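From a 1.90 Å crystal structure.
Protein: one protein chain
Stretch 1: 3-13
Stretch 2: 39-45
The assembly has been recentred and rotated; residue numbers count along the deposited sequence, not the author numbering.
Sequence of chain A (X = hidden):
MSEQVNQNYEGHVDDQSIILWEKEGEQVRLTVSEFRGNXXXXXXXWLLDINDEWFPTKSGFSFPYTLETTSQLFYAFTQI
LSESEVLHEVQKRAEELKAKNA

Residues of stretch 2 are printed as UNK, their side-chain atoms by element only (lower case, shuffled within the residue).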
ATOM      1  N   GLU A   3       8.935   5.777  14.222  1.00 42.85           N
ATOM      2  CA  GLU A   3       9.044   5.951  12.706  1.00 45.43           C
ATOM      3  C   GLU A   3       9.948   4.877  12.085  1.00 44.88           C
ATOM      4  O   GLU A   3      11.185   5.031  12.067  1.00 41.51           O
ATOM      5  CB  GLU A   3       9.634   7.335  12.303  1.00 46.78           C
ATOM      6  CG  GLU A   3       8.737   8.563  12.284  1.00 46.11           C
ATOM      7  CD  GLU A   3       7.770   8.623  11.086  1.00 45.50           C
ATOM      8  OE1 GLU A   3       8.081   8.163   9.959  1.00 38.99           O
ATOM      9  OE2 GLU A   3       6.671   9.137  11.300  1.00 45.79           O
ATOM     10  N   GLN A   4       9.353   3.807  11.561  1.00 38.18           N
ATOM     11  CA  GLN A   4      10.114   2.608  11.145  1.00 37.65           C
ATOM     12  C   GLN A   4       9.300   1.678  10.221  1.00 32.10           C
ATOM     13  O   GLN A   4       8.101   1.771  10.247  1.00 33.14           O
ATOM     14  CB  GLN A   4      10.472   1.820  12.401  1.00 42.68           C
ATOM     15  CG  GLN A   4       9.326   0.971  12.902  1.00 48.13           C
ATOM     16  CD  GLN A   4       9.403   0.606  14.359  1.00 54.58           C
ATOM     17  OE1 GLN A   4       9.630   1.462  15.212  1.00 53.00           O
ATOM     18  NE2 GLN A   4       9.163  -0.670  14.660  1.00 51.06           N
ATOM     19  N   VAL A   5       9.953   0.765   9.487  1.00 33.38           N
ATOM     20  CA  VAL A   5       9.267  -0.308   8.720  1.00 36.02           C
ATOM     21  C   VAL A   5       9.299  -1.650   9.495  1.00 35.07           C
ATOM     22  O   VAL A   5      10.306  -2.018  10.132  1.00 31.51           O
ATOM     23  CB  VAL A   5       9.841  -0.496   7.283  1.00 36.59           C
ATOM     24  CG1 VAL A   5       9.308  -1.784   6.600  1.00 33.75           C
ATOM     25  CG2 VAL A   5       9.550   0.731   6.411  1.00 30.48           C
ATOM     26  N   ASN A   6       8.162  -2.335   9.500  1.00 32.94           N
ATOM     27  CA  ASN A   6       8.057  -3.635  10.144  1.00 31.39           C
ATOM     28  C   ASN A   6       7.984  -4.720   9.111  1.00 29.10           C
ATOM     29  O   ASN A   6       7.237  -4.567   8.130  1.00 26.86           O
ATOM     30  CB  ASN A   6       6.838  -3.678  11.052  1.00 31.54           C
ATOM     31  CG  ASN A   6       6.760  -2.491  11.950  1.00 33.77           C
ATOM     32  OD1 ASN A   6       7.571  -2.347  12.817  1.00 35.33           O
ATOM     33  ND2 ASN A   6       5.798  -1.601  11.703  1.00 30.66           N
ATOM     34  N   GLN A   7       8.745  -5.819   9.357  1.00 28.83           N
ATOM     35  CA  GLN A   7       8.919  -6.911   8.378  1.00 28.65           C
ATOM     36  C   GLN A   7       8.008  -8.080   8.698  1.00 25.39           C
ATOM     37  O   GLN A   7       7.975  -9.095   7.978  1.00 26.69           O
ATOM     38  CB  GLN A   7      10.412  -7.259   8.190  1.00 33.20           C
ATOM     39  CG  GLN A   7      11.200  -6.074   7.586  1.00 38.00           C
ATOM     40  CD  GLN A   7      12.723  -6.339   7.503  1.00 42.06           C
ATOM     41  OE1 GLN A   7      13.515  -5.739   8.220  1.00 47.61           O
ATOM     42  NE2 GLN A   7      13.107  -7.271   6.667  1.00 50.34           N
ATOM     43  N   ASN A   8       7.206  -7.879   9.753  1.00 25.78           N
ATOM     44  CA  ASN A   8       6.160  -8.775  10.179  1.00 24.98           C
ATOM     45  C   ASN A   8       5.198  -8.024  11.141  1.00 22.02           C
ATOM     46  O   ASN A   8       5.376  -6.824  11.449  1.00 24.36           O
ATOM     47  CB  ASN A   8       6.733 -10.032  10.801  1.00 26.34           C
ATOM     48  CG  ASN A   8       7.449  -9.763  12.107  1.00 30.18           C
ATOM     49  OD1 ASN A   8       6.871  -9.193  13.002  1.00 27.84           O
ATOM     50  ND2 ASN A   8       8.686 -10.250  12.241  1.00 35.11           N
ATOM     51  N   TYR A   9       4.134  -8.728  11.518  1.00 21.48           N
ATOM     52  CA  TYR A   9       3.147  -8.169  12.401  1.00 21.96           C
ATOM     53  C   TYR A   9       3.193  -8.658  13.850  1.00 24.33           C
ATOM     54  O   TYR A   9       2.220  -8.482  14.590  1.00 20.83           O
ATOM     55  CB  TYR A   9       1.765  -8.415  11.826  1.00 23.69           C
ATOM     56  CG  TYR A   9       1.354  -7.357  10.795  1.00 23.38           C
ATOM     57  CD1 TYR A   9       1.677  -7.479   9.403  1.00 23.66           C
ATOM     58  CD2 TYR A   9       0.597  -6.276  11.183  1.00 23.00           C
ATOM     59  CE1 TYR A   9       1.283  -6.506   8.489  1.00 22.25           C
ATOM     60  CE2 TYR A   9       0.186  -5.317  10.248  1.00 22.13           C
ATOM     61  CZ  TYR A   9       0.530  -5.443   8.896  1.00 21.64           C
ATOM     62  OH  TYR A   9       0.053  -4.386   8.083  1.00 22.81           O
ATOM     63  N   GLU A  10       4.327  -9.235  14.261  1.00 25.08           N
ATOM     64  CA  GLU A  10       4.533  -9.551  15.688  1.00 28.41           C
ATOM     65  C   GLU A  10       4.336  -8.340  16.593  1.00 26.66           C
ATOM     66  O   GLU A  10       4.954  -7.290  16.409  1.00 27.08           O
ATOM     67  CB  GLU A  10       5.912 -10.195  15.906  1.00 31.93           C
ATOM     68  CG  GLU A  10       6.025 -11.486  15.120  1.00 39.75           C
ATOM     69  CD  GLU A  10       7.142 -12.423  15.527  1.00 48.74           C
ATOM     70  OE1 GLU A  10       7.864 -12.155  16.523  1.00 49.10           O
ATOM     71  OE2 GLU A  10       7.269 -13.434  14.799  1.00 44.79           O
ATOM     72  N   GLY A  11       3.458  -8.489  17.576  1.00 30.05           N
ATOM     73  CA  GLY A  11       3.161  -7.413  18.523  1.00 32.88           C
ATOM     74  C   GLY A  11       2.134  -6.373  18.031  1.00 34.86           C
ATOM     75  O   GLY A  11       1.811  -5.446  18.757  1.00 36.66           O
ATOM     76  N   HIS A  12       1.621  -6.518  16.808  1.00 30.77           N
ATOM     77  CA  HIS A  12       0.676  -5.542  16.257  1.00 27.52           C
ATOM     78  C   HIS A  12      -0.701  -5.988  16.552  1.00 27.68           C
ATOM     79  O   HIS A  12      -1.016  -7.182  16.462  1.00 26.86           O
ATOM     80  CB  HIS A  12       0.800  -5.455  14.712  1.00 23.99           C
ATOM     81  CG  HIS A  12       2.004  -4.711  14.226  1.00 23.67           C
ATOM     82  ND1 HIS A  12       1.900  -3.557  13.523  1.00 23.28           N
ATOM     83  CD2 HIS A  12       3.374  -4.985  14.341  1.00 22.08           C
ATOM     84  CE1 HIS A  12       3.110  -3.103  13.240  1.00 24.67           C
ATOM     85  NE2 HIS A  12       4.026  -3.985  13.711  1.00 24.45           N
ATOM     86  N   VAL A  13      -1.571  -5.023  16.782  1.00 28.52           N
ATOM     87  CA  VAL A  13      -3.000  -5.260  16.869  1.00 26.73           C
ATOM     88  C   VAL A  13      -3.689  -4.409  15.750  1.00 23.90           C
ATOM     89  O   VAL A  13      -3.472  -3.214  15.693  1.00 27.66           O
ATOM     90  CB  VAL A  13      -3.552  -4.870  18.300  1.00 28.31           C
ATOM     91  CG1 VAL A  13      -5.055  -4.780  18.289  1.00 29.74           C
ATOM     92  CG2 VAL A  13      -3.066  -5.868  19.382  1.00 31.85           C
ATOM     93  N   UNK A  39       0.954   4.095  15.035  1.00 29.47           N
ATOM     94  CA  UNK A  39       0.138   3.465  13.979  1.00 26.19           C
ATOM     95  C   UNK A  39       0.980   3.203  12.733  1.00 21.91           C
ATOM     96  O   UNK A  39       1.800   3.998  12.352  1.00 23.60           O
ATOM     97  c   UNK A  39      -2.632   3.123  15.224  1.00 31.10           C
ATOM     98  c   UNK A  39      -3.205   5.401  14.351  1.00 26.45           C
ATOM     99  c   UNK A  39      -2.076   4.480  14.774  1.00 28.89           C
ATOM    100  c   UNK A  39      -1.080   4.356  13.617  1.00 26.38           C
ATOM    101  N   UNK A  40       0.650   2.102  12.059  1.00 23.42           N
ATOM    102  CA  UNK A  40       1.274   1.647  10.849  1.00 21.65           C
ATOM    103  C   UNK A  40       0.221   1.237   9.850  1.00 22.29           C
ATOM    104  O   UNK A  40      -0.880   0.782  10.241  1.00 23.99           O
ATOM    105  o   UNK A  40       6.243   1.930  14.736  1.00 30.41           O
ATOM    106  c   UNK A  40       5.228   1.562  13.843  1.00 26.83           C
ATOM    107  c   UNK A  40       4.403   1.211  11.591  1.00 24.28           C
ATOM    108  c   UNK A  40       2.094   0.383  11.169  1.00 22.59           C
ATOM    109  c   UNK A  40       5.427   1.635  12.459  1.00 28.73           C
ATOM    110  c   UNK A  40       3.021   0.734  13.445  1.00 23.98           C
ATOM    111  c   UNK A  40       4.052   1.087  14.326  1.00 29.33           C
ATOM    112  c   UNK A  40       3.210   0.758  12.090  1.00 22.37           C
ATOM    113  N   UNK A  41       0.545   1.444   8.569  1.00 23.12           N
ATOM    114  CA  UNK A  41      -0.260   0.899   7.481  1.00 22.29           C
ATOM    115  C   UNK A  41       0.550  -0.085   6.679  1.00 20.97           C
ATOM    116  O   UNK A  41       1.729   0.095   6.435  1.00 23.99           O
ATOM    117  s   UNK A  41      -0.584   3.956   4.596  1.00 30.73           S
ATOM    118  c   UNK A  41      -0.855   1.967   6.524  1.00 25.50           C
ATOM    119  c   UNK A  41       0.115   2.952   5.948  1.00 28.62           C
ATOM    120  c   UNK A  41       0.690   5.183   4.528  1.00 31.96           C
ATOM    121  N   UNK A  42      -0.120  -1.135   6.232  1.00 22.11           N
ATOM    122  CA  UNK A  42       0.561  -2.154   5.442  1.00 20.79           C
ATOM    123  C   UNK A  42      -0.337  -3.281   4.975  1.00 20.76           C
ATOM    124  O   UNK A  42      -1.559  -3.129   4.906  1.00 19.83           O
ATOM    125  N   UNK A  43       0.268  -4.422   4.672  1.00 19.88           N
ATOM    126  CA  UNK A  43      -0.513  -5.568   4.236  1.00 20.68           C
ATOM    127  C   UNK A  43      -0.301  -6.717   5.217  1.00 21.58           C
ATOM    128  O   UNK A  43       0.825  -7.088   5.435  1.00 21.76           O
ATOM    129  c   UNK A  43      -0.442  -4.990   1.799  1.00 21.42           C
ATOM    130  c   UNK A  43      -0.030  -6.002   2.858  1.00 22.22           C
ATOM    131  c   UNK A  43      -0.513  -7.410   2.521  1.00 27.53           C
ATOM    132  c   UNK A  43      -1.860  -4.467   1.700  1.00 19.72           C
ATOM    133  N   UNK A  44      -1.365  -7.198   5.857  1.00 20.03           N
ATOM    134  CA  UNK A  44      -1.271  -8.392   6.713  1.00 22.17           C
ATOM    135  C   UNK A  44      -1.857  -9.545   5.945  1.00 24.60           C
ATOM    136  O   UNK A  44      -2.927  -9.398   5.332  1.00 28.33           O
ATOM    137  n   UNK A  44      -2.691  -8.466  11.143  1.00 22.10           N
ATOM    138  n   UNK A  44      -1.900  -7.776  13.180  1.00 27.69           N
ATOM    139  c   UNK A  44      -2.948  -9.414  10.030  1.00 21.17           C
ATOM    140  c   UNK A  44      -1.929  -9.400   8.936  1.00 18.99           C
ATOM    141  c   UNK A  44      -2.082  -8.211   8.006  1.00 20.08           C
ATOM    142  n   UNK A  44      -1.317  -9.849  12.357  1.00 23.03           N
ATOM    143  c   UNK A  44      -1.974  -8.717  12.229  1.00 23.08           C
ATOM    144  N   UNK A  45      -1.186 -10.691   5.959  1.00 26.87           N
ATOM    145  CA  UNK A  45      -1.728 -11.886   5.250  1.00 27.40           C
ATOM    146  C   UNK A  45      -2.685 -12.730   6.112  1.00 27.25           C
ATOM    147  O   UNK A  45      -2.331 -13.105   7.231  1.00 27.17           O
ATOM    148  c   UNK A  45       1.347 -11.438   3.817  1.00 35.28           C
ATOM    149  c   UNK A  45       0.132 -12.086   3.600  1.00 34.10           C
ATOM    150  c   UNK A  45      -0.435 -11.994   2.330  1.00 39.80           C
ATOM    151  c   UNK A  45       0.242 -11.352   1.289  1.00 41.55           C
ATOM    152  c   UNK A  45       2.010 -10.773   2.780  1.00 34.38           C
ATOM    153  c   UNK A  45       1.431 -10.723   1.528  1.00 39.37           C
ATOM    154  c   UNK A  45      -0.617 -12.765   4.724  1.00 29.05           C
ATOM    155  o   UNK A  45       2.055 -10.077   0.483  1.00 43.73           O
TER
HETATM  156  O   HOH W   1      -0.353  -2.178   9.468  1.00 25.00           O
HETATM  157  O   HOH W   2       0.061 -10.091  14.846  1.00 28.63           O

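Position 39 carries four side-chain carbons, forked at the second, with no nitrogen, oxygen or sulfur. The CA-to-CB bond points away from stretch 1 and no atom of the side chain comes within 6 Å of it. A four-carbon chain forked at its second atom is leucine, Leu39.

Position 40 has one carbon leading to a six-carbon ring that bears a single oxygen, and its CA-to-CB bond points toward stretch 1. Asn6 ND2 lies over one ring face, Gln4 O near the ring plane at the edge, and the edge of the His12 ring approaches the face in an offset edge-to-face pair, with centroids 5.5 Å apart and planes at 63°. A ring with one hydroxyl is tyrosine. In Tyr40, CD1 is 3.1 Å from Asn6 ND2, and OH is 3.4 Å from Gln4 CD.

Position 41 shows two carbons, a sulfur and a terminal carbon, unbranched; its CA-to-CB bond points away from stretch 1, and the side chain comes no nearer than 6.6 Å to it. The thioether identifies Met41.

Position 42 has no side-chain atoms, so it is glycine. A CB built at ideal geometry on Gly42 would lie 3.0 Å from Tyr9 OH, a clash; the bare backbone lets Tyr9 OH come within 3.3 Å of Gly42 C.

Position 43 has four carbons forked at the first, one arm two carbons long, and its CA-to-CB bond points away. Branching at CB with unequal arms gives isoleucine. Ile43 meets stretch 1 through its backbone: its O is 3.1 Å from Tyr9 CE1, at the ring edge.

Position 44 has three carbons, a nitrogen, then a carbon carrying two more nitrogens. Its CB sits over the Tyr9 ring, 4.0 Å from the centroid and 18° off the normal, a CH-pi contact. The terminal group is a guanidinium, hence arginine. Arg44 NH2 donates a weak hydrogen bond to His12 O (3.5 Å, 144°), while Tyr9 CB lies over a guanidinium face, 3.4 Å from Arg44 NH1.

Position 45 has one carbon and a six-carbon ring bearing one oxygen, more than 6 Å from stretch 1. It is Tyr45.

The contact buries 450 Å² in total and rests chiefly on Tyr9, Tyr40 and Arg44. A type II turn runs from Tyr9 to His12, closed by the hydrogen bond from His12 N to Tyr9 O (3.0 Å); the CA-to-CB bonds of Tyr9 and His12 both point toward the strand. Water 1 joins Tyr9 OH (2.6 Å) to Tyr40 O (3.1 Å, weak); water 2 donates to Tyr9 O (2.7 Å) and accepts from Arg44 NH1 (2.9 Å). The contact is thus mainly packing, with two water bridges and one weak direct hydrogen bond added.

Stretch 2 (39-45) LYMGIRY
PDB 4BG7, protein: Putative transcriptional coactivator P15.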